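Local coordinates for protein phosphoribosylaminoimidazole carboxylase, ATPase subunit (Thermotoga maritima, PDB 3AX6) that probably uses ATP and bicarbonate to carboxylate 5-aminoimidazole ribonucleotide to N5-carboxyaminoimidazole ribonucleotide in purine biosynthesis, at residues A[65-70]-A[88-93]; A[73-78]-A[93-98]; A[99-104]-A[255-260]. All blocks are in the same frame, centred on the assembly; numbering follows the deposited sequence.

Contact 1 (A[65-70]-A[88-93]); sequences VTTYDL and IHPSPY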
loop_
_atom_site.group_PDB
_atom_site.type_symbol
_atom_site.label_atom_id
_atom_site.label_comp_id
_atom_site.label_asym_id
_atom_site.label_seq_id
_atom_site.Cartn_x
_atom_site.Cartn_y
_atom_site.Cartn_z
ATOM N N VAL A 65 2.948 7.228 -21.833
ATOM C CA VAL A 65 3.394 5.846 -21.768
ATOM C C VAL A 65 2.182 4.969 -21.560
ATOM O O VAL A 65 1.314 5.289 -20.743
ATOM C CB VAL A 65 4.368 5.604 -20.598
ATOM C CG1 VAL A 65 4.547 4.109 -20.384
ATOM C CG2 VAL A 65 5.722 6.248 -20.897
ATOM N N THR A 66 2.121 3.870 -22.302
ATOM C CA THR A 66 1.014 2.940 -22.185
ATOM C C THR A 66 1.525 1.544 -21.839
ATOM O O THR A 66 2.591 1.104 -22.312
ATOM C CB THR A 66 0.209 2.869 -23.496
ATOM O OG1 THR A 66 -0.261 4.174 -23.827
ATOM C CG2 THR A 66 -0.996 1.945 -23.346
ATOM N N THR A 67 0.753 0.857 -21.001
ATOM C CA THR A 67 1.076 -0.493 -20.574
ATOM C C THR A 67 -0.228 -1.286 -20.469
ATOM O O THR A 67 -1.296 -0.772 -20.799
ATOM C CB THR A 67 1.818 -0.476 -19.224
ATOM O OG1 THR A 67 2.176 -1.815 -18.857
ATOM C CG2 THR A 67 0.953 0.158 -18.143
ATOM N N TYR A 68 -0.154 -2.525 -20.001
ATOM C CA TYR A 68 -1.346 -3.359 -19.917
ATOM C C TYR A 68 -1.313 -4.365 -18.769
ATOM O O TYR A 68 -0.245 -4.682 -18.243
ATOM C CB TYR A 68 -1.527 -4.079 -21.257
ATOM C CG TYR A 68 -0.221 -4.544 -21.881
ATOM C CD1 TYR A 68 0.349 -5.770 -21.534
ATOM C CD2 TYR A 68 0.460 -3.742 -22.801
ATOM C CE1 TYR A 68 1.566 -6.187 -22.088
ATOM C CE2 TYR A 68 1.675 -4.144 -23.356
ATOM C CZ TYR A 68 2.224 -5.369 -22.995
ATOM O OH TYR A 68 3.437 -5.760 -23.521
ATOM N N ASP A 69 -2.486 -4.865 -18.382
ATOM C CA ASP A 69 -2.564 -5.827 -17.285
ATOM C C ASP A 69 -2.989 -7.222 -17.732
ATOM O O ASP A 69 -3.246 -8.091 -16.902
ATOM C CB ASP A 69 -3.505 -5.319 -16.171
ATOM C CG ASP A 69 -4.968 -5.643 -16.427
ATOM O OD1 ASP A 69 -5.756 -5.629 -15.461
ATOM O OD2 ASP A 69 -5.345 -5.905 -17.582
ATOM N N LEU A 70 -3.061 -7.429 -19.044
ATOM C CA LEU A 70 -3.426 -8.730 -19.601
ATOM C C LEU A 70 -2.799 -8.883 -20.984
ATOM O O LEU A 70 -2.385 -7.902 -21.596
ATOM C CB LEU A 70 -4.952 -8.882 -19.700
ATOM C CG LEU A 70 -5.690 -8.239 -20.878
ATOM C CD1 LEU A 70 -7.117 -8.765 -20.928
ATOM C CD2 LEU A 70 -5.671 -6.729 -20.750
ATOM N N ILE A 88 5.133 2.216 -25.600
ATOM C CA ILE A 88 4.295 1.114 -25.126
ATOM C C ILE A 88 5.186 0.043 -24.503
ATOM O O ILE A 88 6.020 -0.565 -25.181
ATOM C CB ILE A 88 3.472 0.510 -26.273
ATOM C CG1 ILE A 88 2.617 1.609 -26.918
ATOM C CG2 ILE A 88 2.565 -0.596 -25.732
ATOM C CD1 ILE A 88 2.051 1.238 -28.275
ATOM N N HIS A 89 4.995 -0.180 -23.205
ATOM C CA HIS A 89 5.812 -1.129 -22.451
ATOM C C HIS A 89 5.018 -2.105 -21.597
ATOM O O HIS A 89 4.135 -1.698 -20.840
ATOM C CB HIS A 89 6.769 -0.353 -21.544
ATOM C CG HIS A 89 7.686 0.569 -22.283
ATOM N ND1 HIS A 89 8.041 1.808 -21.799
ATOM C CD2 HIS A 89 8.349 0.417 -23.453
ATOM C CE1 HIS A 89 8.884 2.381 -22.639
ATOM N NE2 HIS A 89 9.089 1.557 -23.649
ATOM N N PRO A 90 5.342 -3.410 -21.685
ATOM C CA PRO A 90 6.400 -3.950 -22.545
ATOM C C PRO A 90 6.058 -3.809 -24.022
ATOM O O PRO A 90 4.888 -3.689 -24.402
ATOM C CB PRO A 90 6.481 -5.419 -22.124
ATOM C CG PRO A 90 5.996 -5.403 -20.717
ATOM C CD PRO A 90 4.815 -4.465 -20.804
ATOM N N SER A 91 7.091 -3.822 -24.852
ATOM C CA SER A 91 6.909 -3.697 -26.289
ATOM C C SER A 91 5.934 -4.728 -26.838
ATOM O O SER A 91 5.873 -5.855 -26.347
ATOM C CB SER A 91 8.244 -3.860 -27.015
ATOM O OG SER A 91 8.017 -4.055 -28.397
ATOM N N PRO A 92 5.154 -4.347 -27.862
ATOM C CA PRO A 92 4.182 -5.241 -28.490
ATOM C C PRO A 92 4.937 -6.430 -29.084
ATOM O O PRO A 92 4.397 -7.531 -29.212
ATOM C CB PRO A 92 3.559 -4.363 -29.572
ATOM C CG PRO A 92 3.685 -2.994 -29.011
ATOM C CD PRO A 92 5.077 -3.003 -28.455
ATOM N N TYR A 93 6.193 -6.185 -29.451
ATOM C CA TYR A 93 7.060 -7.213 -30.012
ATOM C C TYR A 93 7.375 -8.266 -28.950
ATOM O O TYR A 93 7.422 -9.465 -29.241
ATOM C CB TYR A 93 8.351 -6.577 -30.535
ATOM C CG TYR A 93 8.186 -5.892 -31.867
ATOM C CD1 TYR A 93 8.073 -6.637 -33.038
ATOM C CD2 TYR A 93 8.101 -4.500 -31.960
ATOM C CE1 TYR A 93 7.877 -6.022 -34.271
ATOM C CE2 TYR A 93 7.904 -3.869 -33.191
ATOM C CZ TYR A 93 7.791 -4.640 -34.343
ATOM O OH TYR A 93 7.576 -4.049 -35.567
#

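Contact 2 (A[73-78]-A[93-98]); sequences IDVQTL and YTLEII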
loop_
_atom_site.group_PDB
_atom_site.type_symbol
_atom_site.label_atom_id
_atom_site.label_comp_id
_atom_site.label_asym_id
_atom_site.label_seq_id
_atom_site.Cartn_x
_atom_site.Cartn_y
_atom_site.Cartn_z
ATOM N N ILE A 73 -4.919 -8.826 -25.925
ATOM C CA ILE A 73 -5.226 -7.476 -26.383
ATOM C C ILE A 73 -4.815 -7.333 -27.836
ATOM O O ILE A 73 -4.072 -8.159 -28.364
ATOM C CB ILE A 73 -4.482 -6.415 -25.546
ATOM C CG1 ILE A 73 -2.968 -6.585 -25.700
ATOM C CG2 ILE A 73 -4.870 -6.545 -24.099
ATOM C CD1 ILE A 73 -2.160 -5.643 -24.827
ATOM N N ASP A 74 -5.307 -6.286 -28.483
ATOM C CA ASP A 74 -4.977 -6.040 -29.877
ATOM C C ASP A 74 -3.491 -5.712 -29.964
ATOM O O ASP A 74 -3.098 -4.544 -30.006
ATOM C CB ASP A 74 -5.803 -4.871 -30.404
ATOM C CG ASP A 74 -5.665 -4.690 -31.890
ATOM O OD1 ASP A 74 -4.819 -5.377 -32.502
ATOM O OD2 ASP A 74 -6.398 -3.850 -32.445
ATOM N N VAL A 75 -2.664 -6.749 -29.987
ATOM C CA VAL A 75 -1.226 -6.560 -30.043
ATOM C C VAL A 75 -0.754 -5.941 -31.358
ATOM O O VAL A 75 0.192 -5.155 -31.374
ATOM C CB VAL A 75 -0.485 -7.908 -29.796
ATOM C CG1 VAL A 75 -0.977 -8.964 -30.768
ATOM C CG2 VAL A 75 1.023 -7.716 -29.944
ATOM N N GLN A 76 -1.419 -6.281 -32.459
ATOM C CA GLN A 76 -1.025 -5.758 -33.764
ATOM C C GLN A 76 -1.212 -4.249 -33.903
ATOM O O GLN A 76 -0.371 -3.573 -34.501
ATOM C CB GLN A 76 -1.770 -6.491 -34.885
ATOM C CG GLN A 76 -1.364 -7.963 -35.052
ATOM C CD GLN A 76 0.121 -8.156 -35.354
ATOM O OE1 GLN A 76 0.645 -7.641 -36.347
ATOM N NE2 GLN A 76 0.803 -8.909 -34.498
ATOM N N THR A 77 -2.298 -3.708 -33.358
ATOM C CA THR A 77 -2.501 -2.268 -33.450
ATOM C C THR A 77 -1.444 -1.586 -32.583
ATOM O O THR A 77 -0.962 -0.501 -32.913
ATOM C CB THR A 77 -3.916 -1.841 -32.978
ATOM O OG1 THR A 77 -4.061 -0.424 -33.126
ATOM C CG2 THR A 77 -4.123 -2.180 -31.524
ATOM N N LEU A 78 -1.070 -2.229 -31.479
ATOM C CA LEU A 78 -0.063 -1.654 -30.599
ATOM C C LEU A 78 1.285 -1.622 -31.294
ATOM O O LEU A 78 2.047 -0.671 -31.135
ATOM C CB LEU A 78 0.036 -2.445 -29.295
ATOM C CG LEU A 78 -1.119 -2.187 -28.326
ATOM C CD1 LEU A 78 -1.048 -3.156 -27.155
ATOM C CD2 LEU A 78 -1.066 -0.736 -27.845
ATOM N N TYR A 93 6.193 -6.185 -29.451
ATOM C CA TYR A 93 7.060 -7.213 -30.012
ATOM C C TYR A 93 7.375 -8.266 -28.950
ATOM O O TYR A 93 7.422 -9.465 -29.241
ATOM C CB TYR A 93 8.351 -6.577 -30.535
ATOM C CG TYR A 93 8.186 -5.892 -31.867
ATOM C CD1 TYR A 93 8.073 -6.637 -33.038
ATOM C CD2 TYR A 93 8.101 -4.500 -31.960
ATOM C CE1 TYR A 93 7.877 -6.022 -34.271
ATOM C CE2 TYR A 93 7.904 -3.869 -33.191
ATOM C CZ TYR A 93 7.791 -4.640 -34.343
ATOM O OH TYR A 93 7.576 -4.049 -35.567
ATOM N N THR A 94 7.592 -7.816 -27.718
ATOM C CA THR A 94 7.874 -8.738 -26.625
ATOM C C THR A 94 6.593 -9.517 -26.361
ATOM O O THR A 94 6.601 -10.743 -26.265
ATOM C CB THR A 94 8.274 -7.998 -25.332
ATOM O OG1 THR A 94 9.524 -7.327 -25.523
ATOM C CG2 THR A 94 8.407 -8.986 -24.181
ATOM N N LEU A 95 5.490 -8.789 -26.253
ATOM C CA LEU A 95 4.194 -9.400 -26.018
ATOM C C LEU A 95 3.938 -10.448 -27.111
ATOM O O LEU A 95 3.436 -11.543 -26.838
ATOM C CB LEU A 95 3.107 -8.325 -26.041
ATOM C CG LEU A 95 1.680 -8.753 -25.695
ATOM C CD1 LEU A 95 1.668 -9.496 -24.367
ATOM C CD2 LEU A 95 0.785 -7.528 -25.634
ATOM N N GLU A 96 4.315 -10.109 -28.340
ATOM C CA GLU A 96 4.133 -10.999 -29.481
ATOM C C GLU A 96 4.928 -12.301 -29.322
ATOM O O GLU A 96 4.430 -13.386 -29.630
ATOM C CB GLU A 96 4.559 -10.274 -30.758
ATOM C CG GLU A 96 4.206 -10.992 -32.046
ATOM C CD GLU A 96 4.502 -10.144 -33.265
ATOM O OE1 GLU A 96 5.662 -9.696 -33.399
ATOM O OE2 GLU A 96 3.581 -9.923 -34.085
ATOM N N ILE A 97 6.164 -12.181 -28.840
ATOM C CA ILE A 97 7.030 -13.334 -28.624
ATOM C C ILE A 97 6.489 -14.257 -27.534
ATOM O O ILE A 97 6.541 -15.480 -27.659
ATOM C CB ILE A 97 8.450 -12.896 -28.215
ATOM C CG1 ILE A 97 9.184 -12.311 -29.420
ATOM C CG2 ILE A 97 9.220 -14.075 -27.648
ATOM C CD1 ILE A 97 10.633 -11.923 -29.133
ATOM N N ILE A 98 5.973 -13.663 -26.463
ATOM C CA ILE A 98 5.445 -14.429 -25.344
ATOM C C ILE A 98 4.080 -15.078 -25.597
ATOM O O ILE A 98 3.820 -16.182 -25.118
ATOM C CB ILE A 98 5.361 -13.543 -24.086
ATOM C CG1 ILE A 98 6.746 -12.977 -23.768
ATOM C CG2 ILE A 98 4.835 -14.352 -22.909
ATOM C CD1 ILE A 98 6.760 -11.984 -22.626
#

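Contact 3 (A[99-104]-A[255-260]); sequences QDKFVQ and VNEIAP. With ADP (adenosine-5'-diphosphate), chain E.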
loop_
_atom_site.group_PDB
_atom_site.type_symbol
_atom_site.label_atom_id
_atom_site.label_comp_id
_atom_site.label_asym_id
_atom_site.label_seq_id
_atom_site.Cartn_x
_atom_site.Cartn_y
_atom_site.Cartn_z
ATOM N N GLN A 99 3.219 -14.405 -26.353
ATOM C CA GLN A 99 1.883 -14.926 -26.650
ATOM C C GLN A 99 1.843 -16.307 -27.297
ATOM O O GLN A 99 0.880 -17.052 -27.124
ATOM C CB GLN A 99 1.125 -13.962 -27.556
ATOM C CG GLN A 99 0.668 -12.694 -26.880
ATOM C CD GLN A 99 -0.469 -12.044 -27.631
ATOM O OE1 GLN A 99 -0.394 -11.842 -28.846
ATOM N NE2 GLN A 99 -1.534 -11.713 -26.912
ATOM N N ASP A 100 2.872 -16.638 -28.063
ATOM C CA ASP A 100 2.928 -17.932 -28.723
ATOM C C ASP A 100 4.032 -18.751 -28.072
ATOM O O ASP A 100 5.216 -18.420 -28.170
ATOM C CB ASP A 100 3.182 -17.738 -30.218
ATOM C CG ASP A 100 3.393 -19.046 -30.951
ATOM O OD1 ASP A 100 3.394 -19.026 -32.201
ATOM O OD2 ASP A 100 3.570 -20.088 -30.287
ATOM N N LYS A 101 3.632 -19.824 -27.400
ATOM C CA LYS A 101 4.578 -20.672 -26.698
ATOM C C LYS A 101 5.703 -21.221 -27.553
ATOM O O LYS A 101 6.813 -21.388 -27.063
ATOM C CB LYS A 101 3.847 -21.823 -26.015
ATOM C CG LYS A 101 2.935 -21.392 -24.878
ATOM C CD LYS A 101 2.573 -22.580 -24.002
ATOM C CE LYS A 101 1.821 -22.142 -22.763
ATOM N NZ LYS A 101 1.638 -23.275 -21.818
ATOM N N PHE A 102 5.432 -21.503 -28.823
ATOM C CA PHE A 102 6.479 -22.036 -29.687
ATOM C C PHE A 102 7.517 -20.975 -30.034
ATOM O O PHE A 102 8.718 -21.200 -29.887
ATOM C CB PHE A 102 5.895 -22.625 -30.977
ATOM C CG PHE A 102 6.941 -23.196 -31.891
ATOM C CD1 PHE A 102 7.353 -22.501 -33.021
ATOM C CD2 PHE A 102 7.553 -24.407 -31.591
ATOM C CE1 PHE A 102 8.362 -23.003 -33.835
ATOM C CE2 PHE A 102 8.561 -24.916 -32.398
ATOM C CZ PHE A 102 8.968 -24.213 -33.522
ATOM N N VAL A 103 7.059 -19.819 -30.497
ATOM C CA VAL A 103 7.988 -18.746 -30.825
ATOM C C VAL A 103 8.762 -18.395 -29.552
ATOM O O VAL A 103 9.963 -18.119 -29.599
ATOM C CB VAL A 103 7.246 -17.499 -31.361
ATOM C CG1 VAL A 103 6.511 -17.845 -32.651
ATOM C CG2 VAL A 103 6.268 -17.001 -30.333
ATOM N N GLN A 104 8.072 -18.432 -28.412
ATOM C CA GLN A 104 8.705 -18.138 -27.129
ATOM C C GLN A 104 9.856 -19.110 -26.880
ATOM O O GLN A 104 10.957 -18.693 -26.531
ATOM C CB GLN A 104 7.685 -18.231 -25.991
ATOM C CG GLN A 104 8.309 -18.176 -24.602
ATOM C CD GLN A 104 7.278 -18.165 -23.494
ATOM O OE1 GLN A 104 7.419 -18.873 -22.495
ATOM N NE2 GLN A 104 6.239 -17.357 -23.656
ATOM N N VAL A 255 13.389 -22.663 -17.792
ATOM C CA VAL A 255 12.312 -21.682 -17.799
ATOM C C VAL A 255 11.127 -22.216 -18.612
ATOM O O VAL A 255 11.257 -22.619 -19.772
ATOM C CB VAL A 255 12.776 -20.315 -18.341
ATOM C CG1 VAL A 255 13.666 -20.504 -19.527
ATOM C CG2 VAL A 255 11.563 -19.474 -18.716
ATOM N N ASN A 256 9.967 -22.218 -17.973
ATOM C CA ASN A 256 8.739 -22.721 -18.567
ATOM C C ASN A 256 7.822 -21.647 -19.140
ATOM O O ASN A 256 7.239 -21.830 -20.209
ATOM C CB ASN A 256 7.976 -23.534 -17.513
ATOM C CG ASN A 256 6.556 -23.855 -17.930
ATOM O OD1 ASN A 256 6.328 -24.461 -18.970
ATOM N ND2 ASN A 256 5.595 -23.456 -17.111
ATOM N N GLU A 257 7.704 -20.523 -18.442
ATOM C CA GLU A 257 6.804 -19.471 -18.893
ATOM C C GLU A 257 7.274 -18.064 -18.554
ATOM O O GLU A 257 8.022 -17.855 -17.601
ATOM C CB GLU A 257 5.418 -19.710 -18.277
ATOM C CG GLU A 257 4.307 -18.835 -18.832
ATOM C CD GLU A 257 4.014 -19.132 -20.282
ATOM O OE1 GLU A 257 3.455 -20.208 -20.569
ATOM O OE2 GLU A 257 4.353 -18.292 -21.136
ATOM N N ILE A 258 6.815 -17.101 -19.345
ATOM C CA ILE A 258 7.153 -15.696 -19.147
ATOM C C ILE A 258 5.875 -14.869 -19.121
ATOM O O ILE A 258 5.059 -14.961 -20.036
ATOM C CB ILE A 258 8.007 -15.139 -20.303
ATOM C CG1 ILE A 258 9.288 -15.958 -20.473
ATOM C CG2 ILE A 258 8.318 -13.672 -20.038
ATOM C CD1 ILE A 258 10.167 -15.480 -21.618
ATOM N N ALA A 259 5.700 -14.062 -18.081
ATOM C CA ALA A 259 4.530 -13.199 -17.973
ATOM C C ALA A 259 5.030 -11.753 -18.073
ATOM O O ALA A 259 5.761 -11.286 -17.197
ATOM C CB ALA A 259 3.835 -13.428 -16.645
ATOM N N PRO A 260 4.637 -11.026 -19.137
ATOM C CA PRO A 260 5.038 -9.632 -19.377
ATOM C C PRO A 260 4.215 -8.630 -18.575
ATOM O O PRO A 260 3.636 -7.696 -19.139
ATOM C CB PRO A 260 4.802 -9.478 -20.868
ATOM C CG PRO A 260 3.508 -10.214 -21.025
ATOM C CD PRO A 260 3.744 -11.489 -20.214
HETATM P PB ADP E . -0.365 -23.218 -18.154
HETATM O O1B ADP E . 0.416 -22.387 -17.195
HETATM O O2B ADP E . -1.571 -23.949 -17.355
HETATM O O3B ADP E . -0.981 -22.216 -19.358
HETATM P PA ADP E . 1.904 -24.830 -18.074
HETATM O O1A ADP E . 3.057 -24.762 -19.004
HETATM O O2A ADP E . 2.224 -23.900 -16.784
HETATM O O3A ADP E . 0.555 -24.361 -18.898
HETATM O "O5'" ADP E . 1.689 -26.386 -17.643
HETATM C "C5'" ADP E . 1.035 -26.428 -16.365
HETATM C "C4'" ADP E . 1.654 -27.517 -15.480
HETATM O "O4'" ADP E . 1.975 -28.711 -16.265
HETATM C "C3'" ADP E . 2.971 -27.043 -14.840
HETATM O "O3'" ADP E . 2.754 -26.327 -13.615
HETATM C "C2'" ADP E . 3.745 -28.347 -14.661
HETATM O "O2'" ADP E . 3.456 -28.953 -13.399
HETATM C "C1'" ADP E . 3.285 -29.208 -15.854
HETATM N N9 ADP E . 4.262 -29.171 -16.963
HETATM C C8 ADP E . 4.429 -28.176 -17.895
HETATM N N7 ADP E . 5.388 -28.478 -18.718
HETATM C C5 ADP E . 5.904 -29.679 -18.381
HETATM C C6 ADP E . 6.941 -30.509 -18.888
HETATM N N6 ADP E . 7.677 -30.115 -19.982
HETATM N N1 ADP E . 7.193 -31.689 -18.280
HETATM C C2 ADP E . 6.492 -32.092 -17.216
HETATM N N3 ADP E . 5.510 -31.342 -16.706
HETATM C C4 ADP E . 5.188 -30.145 -17.249
#

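Contact 1 (A[65-70]-A[88-93])
A parallel strand pairing, continued by two side-chain hydroxyls, joins Thr66, Thr67 and Tyr68 to Ile88, His89 and Pro90 at the buried edge of the N-terminal parallel sheet. Thr66 pairs with Ile88, and Thr66 O takes the amide of His89, N to O 2.9 Å. One residue on, hydroxyls do the holding. Thr67 OG1, anti to its backbone N (chi1 -177°), gives its hydrogen to His89 O at 2.8 Å, lying in the carbonyl plane; His281 NE2 is a second partner of this hydroxyl. Beyond it the chain turns through a cis peptide bond before Pro90. Tyr68 reaches this cis-proline: its OH donates to Pro90 O over 2.7 Å from above the carbonyl plane, and its CZ lies 3.5 Å from Pro90 CD. At the edge of the same ring sits Ile88 CG2, a looser neighbour. Ser91 then caps the following helix, its OG accepting from Tyr93 N at 3.0 Å. On the face carrying Thr66 and Ile88, Val60 of helix 53-61 covers both. Strand 65-68, helix 75-83 and strand 87-88 thus make a beta-alpha-beta crossover, as in the Rossmann-like preATP-grasp domain.

Contact 2 (A[73-78]-A[93-98])
With Ile73 CG1 standing between its own backbone N and carbonyl carbon (chi1 62°) and Leu95 CG anti to its backbone N (chi1 -175°), the two side chains cross obliquely and their outer methyls meet, Ile73 CD1 coming to 3.6 Å from Leu95 CD2. The same Leu95 methyl also has Val75 CG2 as a looser neighbour, at 4.3 Å. Val75, on the first turn of helix 75-83, points its side chain toward segment 93-98, and its CG2 also borders Glu96, 4.4 Å from that residue's CB.

Farther out, the polar pair closes the seam. Gln76 starts away from the opposite helix, but its chain bends at chi2 and brings the amide back, whereas Glu96 is extended beyond CG. Gln76 NE2 donates to Glu96 OE2 over 3.0 Å in a fairly straight bond. The oxygen lies in the plane of the amide; seen from the carboxylate, the nitrogen arrives on the anti side and somewhat out of plane, and the two flat groups are turned 28° from each other. Lys79 NZ forms a salt bridge to the same OE2, so one carboxylate oxygen serves two partners on helix 75-83. An alanine in place of Glu96 would probably leave the Gln76 amide free to turn and Lys79 without this counter-charge.

At the start of helix 75-83, Asp74 is the N-cap, its OD1 accepting from Thr77 N. Within the preATP-grasp domain, then, helix 75-83 and the residue leading into it are joined to helix 92-99 by a small aliphatic patch on the inner side and, nearer the solvent, by the polar pair of Gln76 and Glu96, backed by Lys79; the Lys79 ammonium beside OE2 is likely to favour an ionised Glu96.

Contact 3 (A[99-104]-A[255-260])
Lys101 and Gln104, on the first turn of helix 101-110, face Glu257 on strand 253-259, at the nucleotide site of the ATP-grasp fold. The strand carries a classic beta bulge here, in which Asn256 and Glu257 both lie opposite Glu244 of strand 239-248.

The charged contacts come first. Lys101, extended beyond CG, crosses the Glu257 side chain at about a right angle, and its CE passes 3.4 Å from Glu257 OE1. The salt bridge from Lys101 NZ to that oxygen is long, 3.8 Å.

Hydrogen bonds between neutral and charged groups engage the other carboxylate oxygen. Gln104 CG is anti to its backbone N (chi1 170°), and the rest of the chain runs straight on, carrying the amide toward the strand. Its NE2 donates to Glu257 OE2 over 3.3 Å, meeting it almost in line with its C-O bond, with the amide and carboxylate planes 85° apart. Ile258 N adds a weak bond to OE2, so a helix side chain and a strand amide share one oxygen. Glu257, predicted to bind ATP, is thus approached at both oxygens, more loosely at OE1.

The helix itself begins with Asp100 as N-cap: OD2 accepts from Phe102 N, while OD1 forms a salt bridge to Arg140.

Ligand contacts come from both segments, Lys101 and Asn256 being seen together in the ADP pocket. The Lys101 ammonium makes a weak hydrogen bond to O3A of the bound ADP, so Lys101 sits between the carboxylate and the phosphates. Lys138, Glu169 and Glu177 are among the other residues that bind the nucleotide. On the strand side, Asn256 ND2 gives two weak bonds to the alpha-phosphate, 3.4 Å each to ADP O1A and O2A.

How the contacts relate
Contacts 1 and 2 interlock in the N-terminal preATP-grasp region: their segments alternate along the chain, their centres are 8 Å apart, both use helix 92-99, and their segments share Tyr93. Tyr68 OH of contact 1 lies 3.6 Å from Leu95 CB of contact 2. Contact 3 follows in series, 13 Å from contact 2 and 16 Å from contact 1 between centres, where helix 101-110 succeeds helix 92-99 and meets a strand from much later in the sequence. Pro260, at the end of segment 255-260, packs on Leu95 and Ile98 of contact 2, and its carbonyl oxygen lies by Pro90 of contact 1. Helix 92-99 thus connects the parallel sheet of contact 1 with the nucleotide site at contact 3.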